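PDB 4WJB: putative amidohydrolase/peptidase from Burkholderia cenocepacia, which probably hydrolyses carbon–nitrogen bonds other than peptide bonds, as a zinc-dependent member of the peptidase M20 family. Local coordinates for residues 202-207 / 392-397; 215-220 / 383-388; 40-45 / 97-102; 208-213 / 361-366. All coordinates share one frame; numbering follows the deposited sequence.

Contact 1 of 4, residues 202-207 / 392-397; sequences LHIEQG and GLSHNE. With ZN (zinc ion), chain E.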
loop_
_atom_site.group_PDB
_atom_site.type_symbol
_atom_site.label_atom_id
_atom_site.label_comp_id
_atom_site.label_asym_id
_atom_site.label_seq_id
_atom_site.Cartn_x
_atom_site.Cartn_y
_atom_site.Cartn_z
ATOM N N LEU A 202 -20.630 -6.180 -32.523
ATOM C CA LEU A 202 -19.565 -5.290 -32.964
ATOM C C LEU A 202 -19.245 -4.301 -31.842
ATOM O O LEU A 202 -20.155 -3.700 -31.291
ATOM C CB LEU A 202 -20.005 -4.566 -34.241
ATOM C CG LEU A 202 -19.152 -3.442 -34.817
ATOM C CD1 LEU A 202 -17.794 -3.962 -35.260
ATOM C CD2 LEU A 202 -19.893 -2.781 -35.974
ATOM N N HIS A 203 -17.969 -4.143 -31.488
ATOM C CA HIS A 203 -17.599 -3.311 -30.340
ATOM C C HIS A 203 -16.167 -2.792 -30.498
ATOM O O HIS A 203 -15.317 -3.453 -31.098
ATOM C CB HIS A 203 -17.741 -4.117 -29.029
ATOM C CG HIS A 203 -17.968 -3.282 -27.797
ATOM N ND1 HIS A 203 -16.961 -2.562 -27.183
ATOM C CD2 HIS A 203 -19.076 -3.091 -27.038
ATOM C CE1 HIS A 203 -17.446 -1.946 -26.118
ATOM N NE2 HIS A 203 -18.728 -2.250 -26.004
ATOM N N ILE A 204 -15.898 -1.602 -29.974
ATOM C CA ILE A 204 -14.530 -1.108 -29.943
ATOM C C ILE A 204 -13.721 -1.975 -28.984
ATOM O O ILE A 204 -14.277 -2.566 -28.051
ATOM C CB ILE A 204 -14.455 0.363 -29.511
ATOM C CG1 ILE A 204 -14.942 0.517 -28.069
ATOM C CG2 ILE A 204 -15.273 1.235 -30.457
ATOM C CD1 ILE A 204 -14.636 1.869 -27.462
ATOM N N GLU A 205 -12.416 -2.056 -29.213
ATOM C CA GLU A 205 -11.569 -2.947 -28.423
ATOM C C GLU A 205 -11.530 -2.589 -26.935
ATOM O O GLU A 205 -11.528 -3.486 -26.088
ATOM C CB GLU A 205 -10.134 -2.965 -28.964
ATOM C CG GLU A 205 -9.213 -3.857 -28.128
ATOM C CD GLU A 205 -7.745 -3.717 -28.480
ATOM O OE1 GLU A 205 -7.424 -3.322 -29.622
ATOM O OE2 GLU A 205 -6.911 -4.016 -27.601
ATOM N N GLN A 206 -11.503 -1.288 -26.636
ATOM C CA GLN A 206 -11.278 -0.776 -25.276
ATOM C C GLN A 206 -9.869 -1.140 -24.810
ATOM O O GLN A 206 -9.607 -1.331 -23.616
ATOM C CB GLN A 206 -12.328 -1.298 -24.284
ATOM C CG GLN A 206 -13.775 -0.978 -24.666
ATOM C CD GLN A 206 -14.778 -1.446 -23.618
ATOM O OE1 GLN A 206 -14.766 -2.608 -23.210
ATOM N NE2 GLN A 206 -15.651 -0.537 -23.175
ATOM N N GLY A 207 -8.963 -1.221 -25.778
ATOM C CA GLY A 207 -7.570 -1.545 -25.531
ATOM C C GLY A 207 -6.771 -1.136 -26.751
ATOM O O GLY A 207 -7.350 -0.744 -27.766
ATOM N N GLY A 392 -6.316 3.166 -27.150
ATOM C CA GLY A 392 -6.999 2.125 -26.403
ATOM C C GLY A 392 -7.986 2.665 -25.387
ATOM O O GLY A 392 -8.557 1.910 -24.597
ATOM N N LEU A 393 -8.196 3.977 -25.423
ATOM C CA LEU A 393 -9.025 4.658 -24.442
ATOM C C LEU A 393 -10.501 4.288 -24.556
ATOM O O LEU A 393 -11.077 4.238 -25.650
ATOM C CB LEU A 393 -8.857 6.173 -24.576
ATOM C CG LEU A 393 -9.505 7.036 -23.494
ATOM C CD1 LEU A 393 -8.912 6.702 -22.134
ATOM C CD2 LEU A 393 -9.336 8.512 -23.814
ATOM N N SER A 394 -11.105 4.012 -23.406
ATOM C CA SER A 394 -12.545 3.788 -23.336
ATOM C C SER A 394 -13.055 4.125 -21.939
ATOM O O SER A 394 -12.272 4.211 -20.980
ATOM C CB SER A 394 -12.902 2.343 -23.714
ATOM O OG SER A 394 -14.310 2.169 -23.813
ATOM N N HIS A 395 -14.373 4.289 -21.847
ATOM C CA HIS A 395 -15.067 4.763 -20.646
ATOM C C HIS A 395 -14.372 6.009 -20.171
ATOM O O HIS A 395 -14.065 6.168 -18.993
ATOM C CB HIS A 395 -15.152 3.676 -19.548
ATOM C CG HIS A 395 -15.859 2.442 -20.008
ATOM N ND1 HIS A 395 -16.499 1.573 -19.158
ATOM C CD2 HIS A 395 -15.983 1.925 -21.250
ATOM C CE1 HIS A 395 -17.016 0.576 -19.870
ATOM N NE2 HIS A 395 -16.707 0.772 -21.135
ATOM N N ASN A 396 -14.125 6.856 -21.163
ATOM C CA ASN A 396 -13.563 8.176 -21.033
ATOM C C ASN A 396 -14.168 8.986 -22.171
ATOM O O ASN A 396 -14.418 8.444 -23.250
ATOM C CB ASN A 396 -12.040 8.150 -21.121
ATOM C CG ASN A 396 -11.437 9.512 -20.966
ATOM O OD1 ASN A 396 -11.470 10.326 -21.888
ATOM N ND2 ASN A 396 -10.873 9.774 -19.798
ATOM N N GLU A 397 -14.426 10.265 -21.930
ATOM C CA GLU A 397 -15.107 11.111 -22.898
ATOM C C GLU A 397 -14.295 11.347 -24.176
ATOM O O GLU A 397 -14.855 11.730 -25.204
ATOM C CB GLU A 397 -15.468 12.437 -22.230
ATOM C CG GLU A 397 -16.569 12.297 -21.181
ATOM C CD GLU A 397 -16.402 13.245 -20.009
ATOM O OE1 GLU A 397 -17.087 14.289 -19.979
ATOM O OE2 GLU A 397 -15.585 12.941 -19.115
HETATM ZN ZN ZN E . -19.649 -1.667 -24.145
HETATM O O HOH W 1 -20.012 -3.716 -23.804
#
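Gly207 and Gly392 meet where the turn after strand 198-204 passes the loop 392-397, the two runs pointing 112° apart and their CA atoms coming within 3.8 Å. The lack of a side chain on Gly392 permits this approach, and Gly392 CA makes a C-H...O contact with Gly207 O (3.2 Å). Among the side chains, Gln206 does most of the work. Its CG stands anti to the carbonyl carbon (chi1 -57°) and the chain runs extended from there, which lays CG against Ser394 OG at 3.3 Å and carries the amide on toward His395. NE2 of Gln206 donates a bent hydrogen bond to Ser394 OG (3.1 Å), with the hydroxyl tilted out of the amide plane. Ser394 OG is also hydrogen-bonded to Glu399, its stronger partner, and Ile204 CD1 packs on the same oxygen at 3.7 Å. The Gln206 amide lies at the edge of the His395 ring, steeply turned against it. His203 NE2 binds the zinc ion at 2.2 Å; a water, His96 and Asp107 complete the site. The opposite ring nitrogen, His203 ND1, donates to Ile204 O at 2.8 Å along an almost straight line (176°), in the ring plane and on a carbonyl lone pair. This side-chain-to-backbone bond, with the metal bond at NE2, holds the ring's rotation and places the proton on ND1, which leaves the NE2 lone pair for the metal. Ser394 OG is thus held between the Gln206 amide and Glu399, next to His395, a predicted ligand of a second zinc, consistent with the two-metal centre of M20 enzymes.

Contact 2 of 4, residues 215-220 / 383-388; sequences KTIGVV and GMIFVP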
loop_
_atom_site.group_PDB
_atom_site.type_symbol
_atom_site.label_atom_id
_atom_site.label_comp_id
_atom_site.label_asym_id
_atom_site.label_seq_id
_atom_site.Cartn_x
_atom_site.Cartn_y
_atom_site.Cartn_z
ATOM N N LYS A 215 -3.719 -3.315 -37.015
ATOM C CA LYS A 215 -4.751 -4.187 -37.559
ATOM C C LYS A 215 -6.111 -3.544 -37.356
ATOM O O LYS A 215 -6.412 -3.031 -36.280
ATOM C CB LYS A 215 -4.706 -5.568 -36.901
ATOM C CG LYS A 215 -3.401 -6.323 -37.124
ATOM C CD LYS A 215 -3.086 -6.429 -38.609
ATOM C CE LYS A 215 -1.830 -7.248 -38.857
ATOM N NZ LYS A 215 -2.014 -8.665 -38.446
ATOM N N THR A 216 -6.928 -3.572 -38.401
ATOM C CA THR A 216 -8.222 -2.908 -38.373
ATOM C C THR A 216 -9.289 -3.752 -37.676
ATOM O O THR A 216 -10.126 -3.225 -36.946
ATOM C CB THR A 216 -8.682 -2.567 -39.802
ATOM O OG1 THR A 216 -7.722 -1.693 -40.414
ATOM C CG2 THR A 216 -10.034 -1.887 -39.785
ATOM N N ILE A 217 -9.259 -5.061 -37.900
ATOM C CA ILE A 217 -10.309 -5.935 -37.389
ATOM C C ILE A 217 -9.804 -6.944 -36.369
ATOM O O ILE A 217 -8.875 -7.700 -36.636
ATOM C CB ILE A 217 -10.991 -6.711 -38.531
ATOM C CG1 ILE A 217 -11.681 -5.747 -39.506
ATOM C CG2 ILE A 217 -11.968 -7.736 -37.965
ATOM C CD1 ILE A 217 -12.721 -4.838 -38.860
ATOM N N GLY A 218 -10.429 -6.961 -35.197
ATOM C CA GLY A 218 -10.132 -7.974 -34.206
ATOM C C GLY A 218 -11.121 -9.121 -34.281
ATOM O O GLY A 218 -12.314 -8.943 -34.020
ATOM N N VAL A 219 -10.626 -10.296 -34.657
ATOM C CA VAL A 219 -11.424 -11.516 -34.625
ATOM C C VAL A 219 -11.433 -12.057 -33.196
ATOM O O VAL A 219 -10.468 -12.688 -32.758
ATOM C CB VAL A 219 -10.867 -12.586 -35.582
ATOM C CG1 VAL A 219 -11.717 -13.846 -35.527
ATOM C CG2 VAL A 219 -10.784 -12.045 -37.002
ATOM N N VAL A 220 -12.513 -11.801 -32.465
ATOM C CA VAL A 220 -12.572 -12.171 -31.053
ATOM C C VAL A 220 -12.819 -13.666 -30.887
ATOM O O VAL A 220 -13.838 -14.195 -31.339
ATOM C CB VAL A 220 -13.660 -11.391 -30.311
ATOM C CG1 VAL A 220 -13.592 -11.681 -28.812
ATOM C CG2 VAL A 220 -13.514 -9.901 -30.580
ATOM N N GLY A 383 -20.359 -14.700 -31.745
ATOM C CA GLY A 383 -19.026 -14.184 -32.006
ATOM C C GLY A 383 -18.970 -12.677 -31.807
ATOM O O GLY A 383 -20.005 -12.015 -31.674
ATOM N N MET A 384 -17.761 -12.125 -31.781
ATOM C CA MET A 384 -17.600 -10.681 -31.658
ATOM C C MET A 384 -16.628 -10.141 -32.703
ATOM O O MET A 384 -15.769 -10.864 -33.213
ATOM C CB MET A 384 -17.114 -10.296 -30.254
ATOM C CG MET A 384 -18.109 -10.558 -29.130
ATOM S SD MET A 384 -17.664 -9.698 -27.594
ATOM C CE MET A 384 -18.259 -8.040 -27.938
ATOM N N ILE A 385 -16.785 -8.860 -33.012
ATOM C CA ILE A 385 -15.931 -8.148 -33.949
ATOM C C ILE A 385 -15.412 -6.885 -33.270
ATOM O O ILE A 385 -16.209 -6.066 -32.803
ATOM C CB ILE A 385 -16.697 -7.763 -35.234
ATOM C CG1 ILE A 385 -17.328 -8.998 -35.879
ATOM C CG2 ILE A 385 -15.767 -7.047 -36.213
ATOM C CD1 ILE A 385 -18.458 -8.672 -36.862
ATOM N N PHE A 386 -14.090 -6.740 -33.192
ATOM C CA PHE A 386 -13.472 -5.548 -32.615
ATOM C C PHE A 386 -12.938 -4.611 -33.694
ATOM O O PHE A 386 -12.446 -5.057 -34.729
ATOM C CB PHE A 386 -12.317 -5.918 -31.672
ATOM C CG PHE A 386 -12.747 -6.301 -30.279
ATOM C CD1 PHE A 386 -14.086 -6.322 -29.925
ATOM C CD2 PHE A 386 -11.802 -6.643 -29.324
ATOM C CE1 PHE A 386 -14.477 -6.677 -28.645
ATOM C CE2 PHE A 386 -12.186 -6.996 -28.038
ATOM C CZ PHE A 386 -13.527 -7.013 -27.701
ATOM N N VAL A 387 -13.045 -3.310 -33.440
ATOM C CA VAL A 387 -12.286 -2.301 -34.176
ATOM C C VAL A 387 -11.335 -1.635 -33.181
ATOM O O VAL A 387 -11.559 -1.715 -31.972
ATOM C CB VAL A 387 -13.191 -1.238 -34.835
ATOM C CG1 VAL A 387 -14.059 -1.864 -35.919
ATOM C CG2 VAL A 387 -14.035 -0.524 -33.786
ATOM N N PRO A 388 -10.271 -0.978 -33.675
ATOM C CA PRO A 388 -9.360 -0.352 -32.714
ATOM C C PRO A 388 -9.977 0.897 -32.099
ATOM O O PRO A 388 -11.003 1.379 -32.576
ATOM C CB PRO A 388 -8.131 0.017 -33.566
ATOM C CG PRO A 388 -8.356 -0.630 -34.923
ATOM C CD PRO A 388 -9.829 -0.771 -35.065
HETATM O O HOH W 2 -15.787 -13.735 -33.154
#
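Val220 CG2 sits squarely over the Phe386 ring, 3.6 Å from its centroid and 10° off the ring normal, a CH-pi contact made across two neighbouring antiparallel strands, 217-220 and 383-387. Val220 holds CG1 anti to its backbone N (chi1 -174°), which leaves CG2 on the side that reaches the ring, while its CB packs against Met384 CB. The ladder belongs to the zinc-binding part of this M20 fold, where strand 382-387 lies between strands 198-204 and 217-234. Gly218 and Phe386 form a hydrogen-bonded pair: Gly218 N donates to Phe386 O at 2.8 Å, and Phe386 N returns a bond to Gly218 O at 2.9 Å, the latter on a carbonyl lone pair. The CA atoms of this pair come to 4.4 Å, a spacing at which a CB on Gly218 would run into Phe386 CB. On the other face Ile217 CG2 meets Ile385 CG2, and both residues pack on Val412 of helix 403-421. Near the start of strand 217-220, Pro388 CD presses on Thr216 O at 3.1 Å; that buried carbonyl has no polar partner in the model. The bond from Val220 N to Met384 O is weak. Beside it one water joins the two strands, donating to Val220 O at 2.7 Å and to Met384 O at 2.9 Å.

Contact 3 of 4, residues 40-45 / 97-102; sequences GGVCRL and ADSQPT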
loop_
_atom_site.group_PDB
_atom_site.type_symbol
_atom_site.label_atom_id
_atom_site.label_comp_id
_atom_site.label_asym_id
_atom_site.label_seq_id
_atom_site.Cartn_x
_atom_site.Cartn_y
_atom_site.Cartn_z
ATOM N N GLY A 40 -16.906 16.259 -24.770
ATOM C CA GLY A 40 -17.097 15.549 -26.020
ATOM C C GLY A 40 -17.526 14.106 -25.841
ATOM O O GLY A 40 -17.492 13.317 -26.782
ATOM N N GLY A 41 -17.933 13.755 -24.627
ATOM C CA GLY A 41 -18.339 12.393 -24.342
ATOM C C GLY A 41 -19.841 12.234 -24.271
ATOM O O GLY A 41 -20.594 13.075 -24.770
ATOM N N VAL A 42 -20.281 11.144 -23.652
ATOM C CA VAL A 42 -21.703 10.869 -23.502
ATOM C C VAL A 42 -22.024 10.427 -22.075
ATOM O O VAL A 42 -21.403 9.504 -21.541
ATOM C CB VAL A 42 -22.175 9.789 -24.497
ATOM C CG1 VAL A 42 -23.579 9.303 -24.145
ATOM C CG2 VAL A 42 -22.135 10.327 -25.925
ATOM N N CYS A 43 -22.987 11.106 -21.459
ATOM C CA CYS A 43 -23.485 10.717 -20.146
ATOM C C CYS A 43 -24.951 10.317 -20.266
ATOM O O CYS A 43 -25.854 11.133 -20.072
ATOM C CB CYS A 43 -23.314 11.850 -19.135
ATOM S SG CYS A 43 -23.828 11.427 -17.446
ATOM N N ARG A 44 -25.170 9.050 -20.594
ATOM C CA ARG A 44 -26.501 8.539 -20.883
ATOM C C ARG A 44 -26.751 7.272 -20.069
ATOM O O ARG A 44 -26.667 6.159 -20.586
ATOM C CB ARG A 44 -26.642 8.273 -22.389
ATOM C CG ARG A 44 -28.065 8.092 -22.890
ATOM C CD ARG A 44 -28.133 8.228 -24.415
ATOM N NE ARG A 44 -27.355 7.200 -25.102
ATOM C CZ ARG A 44 -26.509 7.432 -26.104
ATOM N NH1 ARG A 44 -26.319 8.666 -26.557
ATOM N NH2 ARG A 44 -25.856 6.422 -26.664
ATOM N N LEU A 45 -27.048 7.451 -18.785
ATOM C CA LEU A 45 -27.227 6.321 -17.880
ATOM C C LEU A 45 -28.491 5.537 -18.226
ATOM O O LEU A 45 -29.459 6.092 -18.760
ATOM C CB LEU A 45 -27.272 6.794 -16.422
ATOM C CG LEU A 45 -25.931 6.882 -15.687
ATOM C CD1 LEU A 45 -24.918 7.731 -16.450
ATOM C CD2 LEU A 45 -26.130 7.420 -14.272
ATOM N N ALA A 97 -26.937 0.765 -25.535
ATOM C CA ALA A 97 -26.967 2.181 -25.866
ATOM C C ALA A 97 -26.583 3.029 -24.653
ATOM O O ALA A 97 -26.153 4.175 -24.790
ATOM C CB ALA A 97 -28.344 2.574 -26.388
ATOM N N ASP A 98 -26.726 2.451 -23.466
ATOM C CA ASP A 98 -26.448 3.177 -22.231
ATOM C C ASP A 98 -24.944 3.330 -22.024
ATOM O O ASP A 98 -24.153 2.588 -22.605
ATOM C CB ASP A 98 -27.088 2.471 -21.031
ATOM C CG ASP A 98 -26.462 1.120 -20.740
ATOM O OD1 ASP A 98 -26.657 0.177 -21.542
ATOM O OD2 ASP A 98 -25.784 0.998 -19.697
ATOM N N SER A 99 -24.555 4.298 -21.201
ATOM C CA SER A 99 -23.141 4.600 -21.012
ATOM C C SER A 99 -22.744 4.689 -19.549
ATOM O O SER A 99 -23.592 4.660 -18.652
ATOM C CB SER A 99 -22.778 5.918 -21.701
ATOM O OG SER A 99 -23.178 7.027 -20.913
ATOM N N GLN A 100 -21.434 4.791 -19.337
ATOM C CA GLN A 100 -20.851 5.184 -18.058
ATOM C C GLN A 100 -21.073 6.679 -17.855
ATOM O O GLN A 100 -21.325 7.396 -18.825
ATOM C CB GLN A 100 -19.354 4.856 -18.034
ATOM C CG GLN A 100 -19.039 3.374 -17.927
ATOM C CD GLN A 100 -19.270 2.833 -16.533
ATOM O OE1 GLN A 100 -19.148 3.559 -15.544
ATOM N NE2 GLN A 100 -19.609 1.552 -16.444
ATOM N N PRO A 101 -20.981 7.155 -16.599
ATOM C CA PRO A 101 -21.109 8.589 -16.314
ATOM C C PRO A 101 -20.166 9.446 -17.155
ATOM O O PRO A 101 -20.556 10.536 -17.576
ATOM C CB PRO A 101 -20.750 8.683 -14.830
ATOM C CG PRO A 101 -21.145 7.361 -14.275
ATOM C CD PRO A 101 -20.830 6.366 -15.362
ATOM N N THR A 102 -18.950 8.960 -17.396
ATOM C CA THR A 102 -18.015 9.652 -18.280
ATOM C C THR A 102 -17.754 8.821 -19.536
ATOM O O THR A 102 -16.604 8.557 -19.887
ATOM C CB THR A 102 -16.670 9.956 -17.578
ATOM O OG1 THR A 102 -16.025 8.730 -17.206
ATOM C CG2 THR A 102 -16.896 10.797 -16.337
#
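Arg44 lies along the segment 97-102 and can be followed outward from its CB, which rests 4.0 Å from Ser99 OG. CG stands anti to the backbone N (chi1 -164°), and a bend further out, at chi3 (63°), swings the guanidinium over to the Ala97 carbonyl. NE reaches Ala97 O at 3.3 Å from above the carbonyl plane, while NH2 bonds to that same oxygen at 2.9 Å on a lone pair; the grip is side-on, two nitrogens to one atom, with the oxygen near the guanidinium plane. NH1 is taken by the Ile34 carbonyl, and Val42 CG1 lies 3.7 Å above one face of the group, toward its rim. The loop held in this way continues strand 91-96 and includes Asp98 of the His-x-Asp sequence that in M20 peptidases begins with a metal ligand, here His96. Asp98 O accepts from His96 ND1, and the Asp98 carboxylate takes the backbone amides of Glu141 and Glu142. Arg44 thus grips Ala97, which lies between His96 and Asp98, one step from the zinc ligand. Ser99 ties the backbones together. Its OG, set between the backbone N and the carbonyl carbon, accepts from Arg44 N at 2.9 Å; its own proton may go to Val42 O or to Gln100 O. Ser99 N in turn donates to Arg44 O at 2.9 Å, from above the carbonyl plane. Past this pairing, Leu45 curls its CD1 back over the Pro101 ring, coming within 3.9 Å of Pro101 CA.

Contact 4 of 4, residues 208-213 / 361-366; sequences AILERA and SHMDIV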
loop_
_atom_site.group_PDB
_atom_site.type_symbol
_atom_site.label_atom_id
_atom_site.label_comp_id
_atom_site.label_asym_id
_atom_site.label_seq_id
_atom_site.Cartn_x
_atom_site.Cartn_y
_atom_site.Cartn_z
ATOM N N ALA A 208 -5.449 -1.237 -26.659
ATOM C CA ALA A 208 -4.553 -0.701 -27.679
ATOM C C ALA A 208 -3.896 -1.781 -28.539
ATOM O O ALA A 208 -2.955 -1.501 -29.279
ATOM C CB ALA A 208 -3.473 0.154 -27.016
ATOM N N ILE A 209 -4.381 -3.014 -28.443
ATOM C CA ILE A 209 -3.754 -4.118 -29.167
ATOM C C ILE A 209 -3.898 -3.965 -30.685
ATOM O O ILE A 209 -2.921 -4.093 -31.425
ATOM C CB ILE A 209 -4.336 -5.474 -28.727
ATOM C CG1 ILE A 209 -3.943 -5.758 -27.272
ATOM C CG2 ILE A 209 -3.870 -6.592 -29.655
ATOM C CD1 ILE A 209 -4.460 -7.070 -26.731
ATOM N N LEU A 210 -5.111 -3.678 -31.143
ATOM C CA LEU A 210 -5.356 -3.520 -32.574
ATOM C C LEU A 210 -4.634 -2.292 -33.102
ATOM O O LEU A 210 -3.977 -2.348 -34.145
ATOM C CB LEU A 210 -6.858 -3.425 -32.867
ATOM C CG LEU A 210 -7.656 -4.709 -32.638
ATOM C CD1 LEU A 210 -9.130 -4.517 -32.994
ATOM C CD2 LEU A 210 -7.049 -5.857 -33.441
ATOM N N GLU A 211 -4.738 -1.190 -32.364
ATOM C CA GLU A 211 -4.148 0.072 -32.790
ATOM C C GLU A 211 -2.637 -0.033 -32.939
ATOM O O GLU A 211 -2.070 0.444 -33.920
ATOM C CB GLU A 211 -4.492 1.187 -31.803
ATOM C CG GLU A 211 -4.025 2.563 -32.243
ATOM C CD GLU A 211 -4.023 3.566 -31.106
ATOM O OE1 GLU A 211 -3.827 3.145 -29.946
ATOM O OE2 GLU A 211 -4.214 4.772 -31.371
ATOM N N ARG A 212 -1.986 -0.668 -31.972
ATOM C CA ARG A 212 -0.529 -0.752 -31.986
ATOM C C ARG A 212 -0.026 -1.797 -32.977
ATOM O O ARG A 212 1.090 -1.698 -33.475
ATOM C CB ARG A 212 0.004 -1.063 -30.587
ATOM C CG ARG A 212 -0.231 0.047 -29.586
ATOM C CD ARG A 212 0.534 -0.199 -28.301
ATOM N NE ARG A 212 0.255 0.829 -27.308
ATOM C CZ ARG A 212 0.916 0.949 -26.161
ATOM N NH1 ARG A 212 1.901 0.111 -25.871
ATOM N NH2 ARG A 212 0.598 1.913 -25.310
ATOM N N ALA A 213 -0.847 -2.801 -33.258
ATOM C CA ALA A 213 -0.452 -3.835 -34.202
ATOM C C ALA A 213 -0.735 -3.390 -35.632
ATOM O O ALA A 213 -0.259 -4.001 -36.586
ATOM C CB ALA A 213 -1.164 -5.136 -33.895
ATOM N N SER A 361 -7.131 -5.652 -42.888
ATOM C CA SER A 361 -6.141 -6.180 -41.959
ATOM C C SER A 361 -6.860 -6.697 -40.720
ATOM O O SER A 361 -7.820 -6.081 -40.251
ATOM C CB SER A 361 -5.111 -5.112 -41.579
ATOM O OG SER A 361 -5.727 -4.032 -40.899
ATOM N N HIS A 362 -6.406 -7.830 -40.197
ATOM C CA HIS A 362 -7.092 -8.461 -39.077
ATOM C C HIS A 362 -6.163 -9.334 -38.241
ATOM O O HIS A 362 -5.093 -9.734 -38.694
ATOM C CB HIS A 362 -8.265 -9.300 -39.590
ATOM C CG HIS A 362 -7.851 -10.429 -40.482
ATOM N ND1 HIS A 362 -7.622 -11.704 -40.012
ATOM C CD2 HIS A 362 -7.607 -10.469 -41.814
ATOM C CE1 HIS A 362 -7.266 -12.486 -41.018
ATOM N NE2 HIS A 362 -7.249 -11.760 -42.121
ATOM N N MET A 363 -6.585 -9.622 -37.016
ATOM C CA MET A 363 -5.866 -10.540 -36.145
ATOM C C MET A 363 -6.812 -11.118 -35.108
ATOM O O MET A 363 -7.820 -10.500 -34.776
ATOM C CB MET A 363 -4.692 -9.835 -35.458
ATOM C CG MET A 363 -5.107 -8.651 -34.600
ATOM S SD MET A 363 -3.729 -7.884 -33.715
ATOM C CE MET A 363 -3.382 -9.109 -32.456
ATOM N N ASP A 364 -6.489 -12.303 -34.601
ATOM C CA ASP A 364 -7.232 -12.882 -33.491
ATOM C C ASP A 364 -6.963 -12.090 -32.213
ATOM O O ASP A 364 -5.850 -11.611 -31.980
ATOM C CB ASP A 364 -6.859 -14.354 -33.289
ATOM C CG ASP A 364 -7.446 -15.266 -34.356
ATOM O OD1 ASP A 364 -7.952 -14.763 -35.383
ATOM O OD2 ASP A 364 -7.398 -16.499 -34.163
ATOM N N ILE A 365 -7.982 -11.952 -31.380
ATOM C CA ILE A 365 -7.835 -11.183 -30.158
ATOM C C ILE A 365 -8.785 -11.716 -29.089
ATOM O O ILE A 365 -9.855 -12.239 -29.398
ATOM C CB ILE A 365 -8.085 -9.673 -30.424
ATOM C CG1 ILE A 365 -7.634 -8.816 -29.234
ATOM C CG2 ILE A 365 -9.545 -9.408 -30.789
ATOM C CD1 ILE A 365 -7.663 -7.323 -29.526
ATOM N N VAL A 366 -8.374 -11.609 -27.830
ATOM C CA VAL A 366 -9.217 -12.022 -26.714
ATOM C C VAL A 366 -9.818 -10.789 -26.045
ATOM O O VAL A 366 -9.106 -9.827 -25.768
ATOM C CB VAL A 366 -8.420 -12.848 -25.684
ATOM C CG1 VAL A 366 -9.271 -13.165 -24.459
ATOM C CG2 VAL A 366 -7.893 -14.133 -26.323
#
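Ala208 O accepts Arg212 N at 3.0 Å, opening the short helix 209-213, whose Ile209, Leu210 and Ala213 pack on Met363 and Ile365 of the strand 362-366. The helix and strand axes approach to 9.9 Å and run 143° apart. Met363 carries much of the contact. Its CG takes the position between backbone N and carbonyl carbon (chi1 60°), Met363 points toward the helix, and a bend at chi3 (-73°) brings the methyl to Ile209. Leu210 CD2 meets Met363 CG at 3.6 Å and also nears its SD, which lies 3.8 Å from Ala213 CB. Met363 CE touches Ile209 CG2, the two side chains crossing at about a right angle. Ile365 lies beside it, its CD1 lodged 3.9 Å from Ile209 CG2 and 4.1 Å from Leu210 CG. Leu210 and Ile365 both continue onto Phe386 of strand 382-387. Outward, Ile209 packs on Phe247 of the second subunit, with which Arg212 makes a cation-pi contact. No hydrogen bond joins helix to strand; the Glu205 carboxylate accepts the amides of Ile209 and Leu210 at the start of the helix, so polar bonds hold that end while the face toward the strand is held by apolar packing.

How the contacts relate
Contacts 1, 2 and 4 form one continuous block, and contact 3 touches it only at contact 1. Strand 382-387 of contact 2 lies beside strand 198-204 of contact 1: His203 N bonds to Ile385 O and Glu205 N to Val387 O, each at 2.9 Å. Contact 2 in turn meets contact 4 through Val219 N and Met363 O (2.8 Å), their centres about 7 Å apart. Glu205 links contacts 1 and 4. Contact 3 lies about 13 Å from contact 1, centre to centre, and touches it where Gln100 CG meets His395 ND1 at 3.3 Å. Contact 1 supplies one zinc ligand, His203; the Met384 side chain of contact 2 lies about 8 Å from the zinc.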